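Local structure of beta-phosphoglucomutase (Bacteroides vulgatus, 3DV9) at residues 49-60 with 72-81. The protein probably interconverts beta-glucose 1-phosphate and glucose 6-phosphate, as a magnesium-binding phosphoglucomutase of the haloacid dehalogenase superfamily. Residues are numbered along the deposited sequence; the frame is centred on the assembly and turned at random.
With EDO (1,2-ethanediol), chain D.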
HETATM    1  N   MSE A  49       0.642 -10.396 -19.560  1.00 21.88           N
HETATM    2  CA  MSE A  49      -0.202 -11.574 -19.387  1.00 22.24           C
HETATM    3  C   MSE A  49      -0.813 -12.021 -20.707  1.00 21.86           C
HETATM    4  O   MSE A  49      -0.829 -13.215 -21.000  1.00 22.61           O
HETATM    5  CB  MSE A  49      -1.286 -11.307 -18.327  1.00 21.26           C
HETATM    6  CG  MSE A  49      -0.690 -11.271 -16.897  1.00 20.70           C
HETATM    7 SE   MSE A  49       0.057 -13.004 -16.356  0.70 23.24          SE
HETATM    8  CE  MSE A  49      -1.579 -13.872 -15.754  1.00 22.77           C
ATOM      9  N   LYS A  50      -1.275 -11.063 -21.511  1.00 22.66           N
ATOM     10  CA  LYS A  50      -1.831 -11.361 -22.858  1.00 23.61           C
ATOM     11  C   LYS A  50      -0.791 -12.050 -23.754  1.00 22.85           C
ATOM     12  O   LYS A  50      -1.114 -13.022 -24.462  1.00 23.95           O
ATOM     13  CB  LYS A  50      -2.355 -10.076 -23.524  1.00 23.88           C
ATOM     14  CG  LYS A  50      -3.047 -10.291 -24.855  1.00 28.10           C
ATOM     15  CD  LYS A  50      -3.578  -8.954 -25.373  1.00 33.20           C
ATOM     16  CE  LYS A  50      -4.254  -9.042 -26.754  1.00 38.62           C
ATOM     17  NZ  LYS A  50      -5.737  -9.271 -26.704  1.00 41.54           N
ATOM     18  N   ARG A  51       0.449 -11.557 -23.703  1.00 22.19           N
ATOM     19  CA  ARG A  51       1.550 -12.103 -24.481  1.00 21.27           C
ATOM     20  C   ARG A  51       1.823 -13.567 -24.121  1.00 21.44           C
ATOM     21  O   ARG A  51       2.227 -14.357 -24.982  1.00 20.26           O
ATOM     22  CB  ARG A  51       2.832 -11.296 -24.239  1.00 21.67           C
ATOM     23  CG  ARG A  51       3.971 -11.714 -25.130  1.00 21.08           C
ATOM     24  CD  ARG A  51       5.259 -10.987 -24.728  1.00 24.74           C
ATOM     25  NE  ARG A  51       5.045  -9.543 -24.917  1.00 27.93           N
ATOM     26  CZ  ARG A  51       5.843  -8.597 -24.424  1.00 29.27           C
ATOM     27  NH1 ARG A  51       6.898  -8.925 -23.696  1.00 28.09           N
ATOM     28  NH2 ARG A  51       5.553  -7.305 -24.641  1.00 29.39           N
ATOM     29  N   PHE A  52       1.648 -13.908 -22.846  1.00 19.80           N
ATOM     30  CA  PHE A  52       1.826 -15.284 -22.349  1.00 20.62           C
ATOM     31  C   PHE A  52       0.534 -16.134 -22.453  1.00 20.63           C
ATOM     32  O   PHE A  52       0.468 -17.253 -21.986  1.00 20.86           O
ATOM     33  CB  PHE A  52       2.366 -15.251 -20.924  1.00 20.48           C
ATOM     34  CG  PHE A  52       3.832 -14.963 -20.845  1.00 21.87           C
ATOM     35  CD1 PHE A  52       4.752 -16.008 -20.679  1.00 19.47           C
ATOM     36  CD2 PHE A  52       4.312 -13.647 -20.926  1.00 21.37           C
ATOM     37  CE1 PHE A  52       6.107 -15.762 -20.606  1.00 22.21           C
ATOM     38  CE2 PHE A  52       5.702 -13.378 -20.854  1.00 20.75           C
ATOM     39  CZ  PHE A  52       6.592 -14.429 -20.680  1.00 21.12           C
ATOM     40  N   GLY A  53      -0.485 -15.599 -23.103  1.00 21.11           N
ATOM     41  CA  GLY A  53      -1.716 -16.354 -23.368  1.00 21.93           C
ATOM     42  C   GLY A  53      -2.749 -16.329 -22.249  1.00 22.36           C
ATOM     43  O   GLY A  53      -3.675 -17.126 -22.254  1.00 23.60           O
ATOM     44  N   PHE A  54      -2.596 -15.393 -21.303  1.00 22.42           N
ATOM     45  CA  PHE A  54      -3.489 -15.260 -20.162  1.00 22.75           C
ATOM     46  C   PHE A  54      -4.345 -13.984 -20.223  1.00 23.23           C
ATOM     47  O   PHE A  54      -3.888 -12.938 -20.689  1.00 24.66           O
ATOM     48  CB  PHE A  54      -2.681 -15.184 -18.855  1.00 22.47           C
ATOM     49  CG  PHE A  54      -1.925 -16.446 -18.496  1.00 21.95           C
ATOM     50  CD1 PHE A  54      -2.598 -17.646 -18.226  1.00 20.96           C
ATOM     51  CD2 PHE A  54      -0.525 -16.421 -18.383  1.00 21.90           C
ATOM     52  CE1 PHE A  54      -1.900 -18.818 -17.866  1.00 23.06           C
ATOM     53  CE2 PHE A  54       0.202 -17.612 -18.015  1.00 21.69           C
ATOM     54  CZ  PHE A  54      -0.497 -18.801 -17.760  1.00 23.85           C
ATOM     55  N   GLY A  55      -5.558 -14.058 -19.693  1.00 22.17           N
ATOM     56  CA  GLY A  55      -6.447 -12.913 -19.689  1.00 22.85           C
ATOM     57  C   GLY A  55      -6.500 -12.250 -18.328  1.00 22.39           C
ATOM     58  O   GLY A  55      -7.225 -12.695 -17.447  1.00 23.78           O
ATOM     59  N   LEU A  56      -5.748 -11.167 -18.176  1.00 22.05           N
ATOM     60  CA  LEU A  56      -5.843 -10.318 -16.979  1.00 22.54           C
ATOM     61  C   LEU A  56      -6.151  -8.891 -17.434  1.00 22.81           C
ATOM     62  O   LEU A  56      -5.323  -8.241 -18.076  1.00 24.01           O
ATOM     63  CB  LEU A  56      -4.534 -10.380 -16.168  1.00 21.69           C
ATOM     64  CG  LEU A  56      -4.440  -9.580 -14.854  1.00 21.55           C
ATOM     65  CD1 LEU A  56      -5.292 -10.180 -13.705  1.00 20.29           C
ATOM     66  CD2 LEU A  56      -2.969  -9.434 -14.386  1.00 21.65           C
ATOM     67  N   SER A  57      -7.361  -8.423 -17.149  1.00 24.05           N
ATOM     68  CA  SER A  57      -7.752  -7.057 -17.544  1.00 25.06           C
ATOM     69  C   SER A  57      -7.066  -6.046 -16.625  1.00 25.33           C
ATOM     70  O   SER A  57      -6.659  -6.387 -15.501  1.00 24.19           O
ATOM     71  CB  SER A  57      -9.268  -6.859 -17.474  1.00 24.23           C
ATOM     72  OG  SER A  57      -9.679  -6.705 -16.120  1.00 27.03           O
ATOM     73  N   ARG A  58      -6.967  -4.809 -17.106  1.00 25.53           N
ATOM     74  CA  ARG A  58      -6.442  -3.680 -16.317  1.00 26.35           C
ATOM     75  C   ARG A  58      -7.166  -3.545 -14.992  1.00 26.08           C
ATOM     76  O   ARG A  58      -6.529  -3.313 -13.970  1.00 24.50           O
ATOM     77  CB  ARG A  58      -6.560  -2.358 -17.086  1.00 27.50           C
ATOM     78  CG  ARG A  58      -5.560  -2.230 -18.226  1.00 29.95           C
ATOM     79  CD  ARG A  58      -6.113  -1.274 -19.297  1.00 37.19           C
ATOM     80  NE  ARG A  58      -5.365  -1.438 -20.543  1.00 39.79           N
ATOM     81  CZ  ARG A  58      -5.803  -2.060 -21.640  1.00 40.65           C
ATOM     82  NH1 ARG A  58      -7.026  -2.581 -21.696  1.00 43.67           N
ATOM     83  NH2 ARG A  58      -5.002  -2.155 -22.688  1.00 39.97           N
ATOM     84  N   GLU A  59      -8.495  -3.700 -15.007  1.00 26.15           N
ATOM     85  CA  GLU A  59      -9.300  -3.616 -13.790  1.00 26.83           C
ATOM     86  C   GLU A  59      -9.007  -4.758 -12.822  1.00 25.91           C
ATOM     87  O   GLU A  59      -8.895  -4.534 -11.631  1.00 24.49           O
ATOM     88  CB  GLU A  59     -10.774  -3.626 -14.132  1.00 28.07           C
ATOM     89  CG  GLU A  59     -11.211  -2.300 -14.728  1.00 31.58           C
ATOM     90  CD  GLU A  59     -11.005  -2.229 -16.230  1.00 34.40           C
ATOM     91  OE1 GLU A  59     -10.690  -3.264 -16.881  1.00 34.60           O
ATOM     92  OE2 GLU A  59     -11.190  -1.112 -16.767  1.00 38.99           O
ATOM     93  N   GLU A  60      -8.866  -5.977 -13.334  1.00 24.54           N
ATOM     94  CA  GLU A  60      -8.495  -7.061 -12.444  1.00 24.60           C
ATOM     95  C   GLU A  60      -7.080  -6.855 -11.868  1.00 23.89           C
ATOM     96  O   GLU A  60      -6.843  -7.195 -10.699  1.00 22.86           O
ATOM     97  CB  GLU A  60      -8.678  -8.439 -13.082  1.00 24.75           C
ATOM     98  CG  GLU A  60      -8.731  -9.548 -12.024  1.00 27.61           C
ATOM     99  CD  GLU A  60      -8.586 -10.938 -12.612  1.00 29.93           C
ATOM    100  OE1 GLU A  60      -8.417 -11.902 -11.834  1.00 33.90           O
ATOM    101  OE2 GLU A  60      -8.620 -11.053 -13.846  1.00 30.74           O
ATOM    102  N   THR A  72      -0.698 -13.671  -8.235  1.00 29.20           N
ATOM    103  CA  THR A  72      -1.509 -13.136  -9.348  1.00 29.66           C
ATOM    104  C   THR A  72      -1.485 -14.046 -10.595  1.00 29.18           C
ATOM    105  O   THR A  72      -2.534 -14.344 -11.194  1.00 28.27           O
ATOM    106  CB  THR A  72      -1.090 -11.692  -9.758  1.00 30.32           C
ATOM    107  OG1 THR A  72      -1.313 -10.785  -8.662  1.00 31.93           O
ATOM    108  CG2 THR A  72      -1.922 -11.201 -10.957  1.00 30.59           C
ATOM    109  N   ILE A  73      -0.286 -14.460 -11.002  1.00 28.67           N
ATOM    110  CA  ILE A  73      -0.143 -15.373 -12.142  1.00 29.11           C
ATOM    111  C   ILE A  73      -0.862 -16.683 -11.849  1.00 28.58           C
ATOM    112  O   ILE A  73      -1.586 -17.213 -12.707  1.00 29.53           O
ATOM    113  CB  ILE A  73       1.359 -15.627 -12.481  1.00 28.51           C
ATOM    114  CG1 ILE A  73       2.032 -14.327 -12.928  1.00 28.28           C
ATOM    115  CG2 ILE A  73       1.523 -16.713 -13.573  1.00 29.34           C
ATOM    116  CD1 ILE A  73       3.579 -14.342 -12.779  1.00 29.74           C
ATOM    117  N   ASN A  74      -0.685 -17.202 -10.634  1.00 29.53           N
ATOM    118  CA  ASN A  74      -1.295 -18.495 -10.281  1.00 29.55           C
ATOM    119  C   ASN A  74      -2.819 -18.463 -10.202  1.00 29.62           C
ATOM    120  O   ASN A  74      -3.479 -19.449 -10.576  1.00 29.86           O
ATOM    121  CB  ASN A  74      -0.697 -19.076  -9.003  1.00 30.42           C
ATOM    122  CG  ASN A  74       0.647 -19.712  -9.235  1.00 30.52           C
ATOM    123  OD1 ASN A  74       1.018 -19.983 -10.381  1.00 30.06           O
ATOM    124  ND2 ASN A  74       1.396 -19.941  -8.156  1.00 30.31           N
ATOM    125  N   ILE A  75      -3.375 -17.333  -9.756  1.00 29.01           N
ATOM    126  CA  ILE A  75      -4.832 -17.155  -9.764  1.00 28.54           C
ATOM    127  C   ILE A  75      -5.353 -17.292 -11.182  1.00 27.23           C
ATOM    128  O   ILE A  75      -6.267 -18.077 -11.440  1.00 27.89           O
ATOM    129  CB  ILE A  75      -5.265 -15.768  -9.168  1.00 28.67           C
ATOM    130  CG1 ILE A  75      -5.083 -15.774  -7.647  1.00 29.32           C
ATOM    131  CG2 ILE A  75      -6.725 -15.420  -9.552  1.00 28.35           C
ATOM    132  CD1 ILE A  75      -4.975 -14.368  -7.054  1.00 27.19           C
ATOM    133  N   VAL A  76      -4.753 -16.558 -12.111  1.00 26.64           N
ATOM    134  CA  VAL A  76      -5.216 -16.564 -13.484  1.00 25.76           C
ATOM    135  C   VAL A  76      -4.947 -17.929 -14.139  1.00 24.50           C
ATOM    136  O   VAL A  76      -5.771 -18.425 -14.917  1.00 26.77           O
ATOM    137  CB  VAL A  76      -4.564 -15.444 -14.317  1.00 25.85           C
ATOM    138  CG1 VAL A  76      -5.067 -15.469 -15.751  1.00 25.33           C
ATOM    139  CG2 VAL A  76      -4.816 -14.084 -13.666  1.00 26.23           C
ATOM    140  N   SER A  77      -3.794 -18.525 -13.844  1.00 23.09           N
ATOM    141  CA  SER A  77      -3.451 -19.839 -14.415  1.00 20.73           C
ATOM    142  C   SER A  77      -4.423 -20.938 -13.970  1.00 20.62           C
ATOM    143  O   SER A  77      -4.906 -21.741 -14.797  1.00 19.35           O
ATOM    144  CB  SER A  77      -2.021 -20.228 -14.057  1.00 20.84           C
ATOM    145  OG  SER A  77      -1.686 -21.478 -14.651  1.00 17.59           O
ATOM    146  N   ARG A  78      -4.706 -20.974 -12.668  1.00 20.42           N
ATOM    147  CA  ARG A  78      -5.593 -21.993 -12.115  1.00 21.08           C
ATOM    148  C   ARG A  78      -6.943 -21.944 -12.796  1.00 21.13           C
ATOM    149  O   ARG A  78      -7.492 -22.974 -13.166  1.00 21.45           O
ATOM    150  CB  ARG A  78      -5.768 -21.837 -10.612  1.00 20.59           C
ATOM    151  CG  ARG A  78      -4.628 -22.403  -9.794  1.00 21.62           C
ATOM    152  CD  ARG A  78      -5.005 -22.532  -8.307  1.00 23.13           C
ATOM    153  NE  ARG A  78      -5.296 -21.244  -7.668  1.00 24.47           N
ATOM    154  CZ  ARG A  78      -4.375 -20.415  -7.181  1.00 25.35           C
ATOM    155  NH1 ARG A  78      -3.084 -20.723  -7.257  1.00 26.86           N
ATOM    156  NH2 ARG A  78      -4.744 -19.272  -6.617  1.00 26.76           N
ATOM    157  N   ARG A  79      -7.467 -20.743 -12.984  1.00 20.93           N
ATOM    158  CA  ARG A  79      -8.793 -20.615 -13.553  1.00 20.78           C
ATOM    159  C   ARG A  79      -8.862 -20.889 -15.055  1.00 20.45           C
ATOM    160  O   ARG A  79      -9.881 -21.380 -15.536  1.00 20.36           O
ATOM    161  CB  ARG A  79      -9.414 -19.266 -13.203  1.00 21.01           C
ATOM    162  CG  ARG A  79      -9.108 -18.150 -14.148  1.00 20.84           C
ATOM    163  CD  ARG A  79      -9.626 -16.869 -13.585  1.00 23.48           C
ATOM    164  NE  ARG A  79      -9.247 -15.738 -14.424  1.00 23.51           N
ATOM    165  CZ  ARG A  79      -9.099 -14.500 -13.982  1.00 19.40           C
ATOM    166  NH1 ARG A  79      -9.273 -14.237 -12.696  1.00 18.30           N
ATOM    167  NH2 ARG A  79      -8.747 -13.540 -14.830  1.00 19.57           N
ATOM    168  N   GLU A  80      -7.783 -20.594 -15.783  1.00 20.06           N
ATOM    169  CA  GLU A  80      -7.754 -20.782 -17.239  1.00 19.47           C
ATOM    170  C   GLU A  80      -7.282 -22.175 -17.637  1.00 19.08           C
ATOM    171  O   GLU A  80      -7.711 -22.702 -18.668  1.00 19.00           O
ATOM    172  CB  GLU A  80      -6.877 -19.729 -17.912  1.00 19.74           C
ATOM    173  CG  GLU A  80      -7.451 -18.325 -17.872  1.00 19.86           C
ATOM    174  CD  GLU A  80      -6.773 -17.365 -18.835  1.00 19.54           C
ATOM    175  OE1 GLU A  80      -5.850 -17.793 -19.583  1.00 21.41           O
ATOM    176  OE2 GLU A  80      -7.200 -16.194 -18.879  1.00 17.34           O
ATOM    177  N   ARG A  81      -6.424 -22.766 -16.800  1.00 18.35           N
ATOM    178  CA  ARG A  81      -5.702 -24.005 -17.112  1.00 18.13           C
ATOM    179  C   ARG A  81      -5.911 -25.094 -16.061  1.00 18.04           C
ATOM    180  O   ARG A  81      -5.543 -26.244 -16.282  1.00 17.23           O
ATOM    181  CB  ARG A  81      -4.198 -23.722 -17.227  1.00 17.54           C
ATOM    182  CG  ARG A  81      -3.828 -22.681 -18.271  1.00 17.89           C
ATOM    183  CD  ARG A  81      -2.326 -22.688 -18.564  1.00 17.66           C
ATOM    184  NE  ARG A  81      -1.512 -22.332 -17.393  1.00 15.29           N
ATOM    185  CZ  ARG A  81      -0.180 -22.306 -17.386  1.00 17.10           C
ATOM    186  NH1 ARG A  81       0.503 -22.620 -18.483  1.00 19.40           N
ATOM    187  NH2 ARG A  81       0.470 -21.994 -16.281  1.00 16.80           N
TER
HETATM  188  C1  EDO D 303      -7.804   1.033 -15.918  1.00 34.33           C
HETATM  189  O1  EDO D 303      -8.237   0.684 -17.243  1.00 37.91           O
HETATM  190  C2  EDO D 303      -8.855   1.804 -15.118  1.00 35.53           C
HETATM  191  O2  EDO D 303      -9.718   2.615 -15.954  1.00 31.74           O
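Glu60 OE1 has two partners: Arg79 NH1 donates to it at 2.6 Å, and His64 NE2 is hydrogen-bonded to the same oxygen. The other carboxylate oxygen, OE2, takes NH2 of Arg79 through its syn lone pair at 2.7 Å, in a nearly straight bond (173°). The result is a textbook end-on, two-nitrogen salt bridge, with carboxylate and guanidinium only 22° from coplanar. Arg79 stretches from CG to NE to get there, and its NH2 has enough reach left for a weak bond to Gly55 O.

The next residue, Glu80, holds the same loop: its OE2 accepts from Gly55 N at 2.8 Å, while OE1 lies at the edge of the Phe54 ring. That ring approaches Arg81 edge-on: Phe54 CZ stands 3.5 Å above the centre of the guanidinium, the two planes almost perpendicular at 89°. The bend of Arg81 at chi3 turns the guanidinium back so that NE and NH2 both donate to Ser77 OG, which lies in the guanidinium plane; that hydroxyl also bonds His83 O, and Arg81 NH1 pairs with Glu89. With a leucine in place of Arg81, Glu89 would probably lose its charged mate, Ser77 OG its two donors, and the edge of Phe54 the flat group it meets.

The apolar part centres on Val76, which meets the CE methyl of Met49, present as selenomethionine (3.7 Å from Val76 CB), and, through CG2, Leu56 CD1. Gly53, at positive phi, closes helix 38-51 with a Schellman motif, and Ser57 N-caps helix 58-63. The connection between these helices thus lies against helix 69-81, in what is probably the helical cap domain, inserted between strands 25-29 and 126-130 of the parallel sheet, where Ile73 also packs on Trp45 of helix 38-51 and Ile93 of helix 87-101.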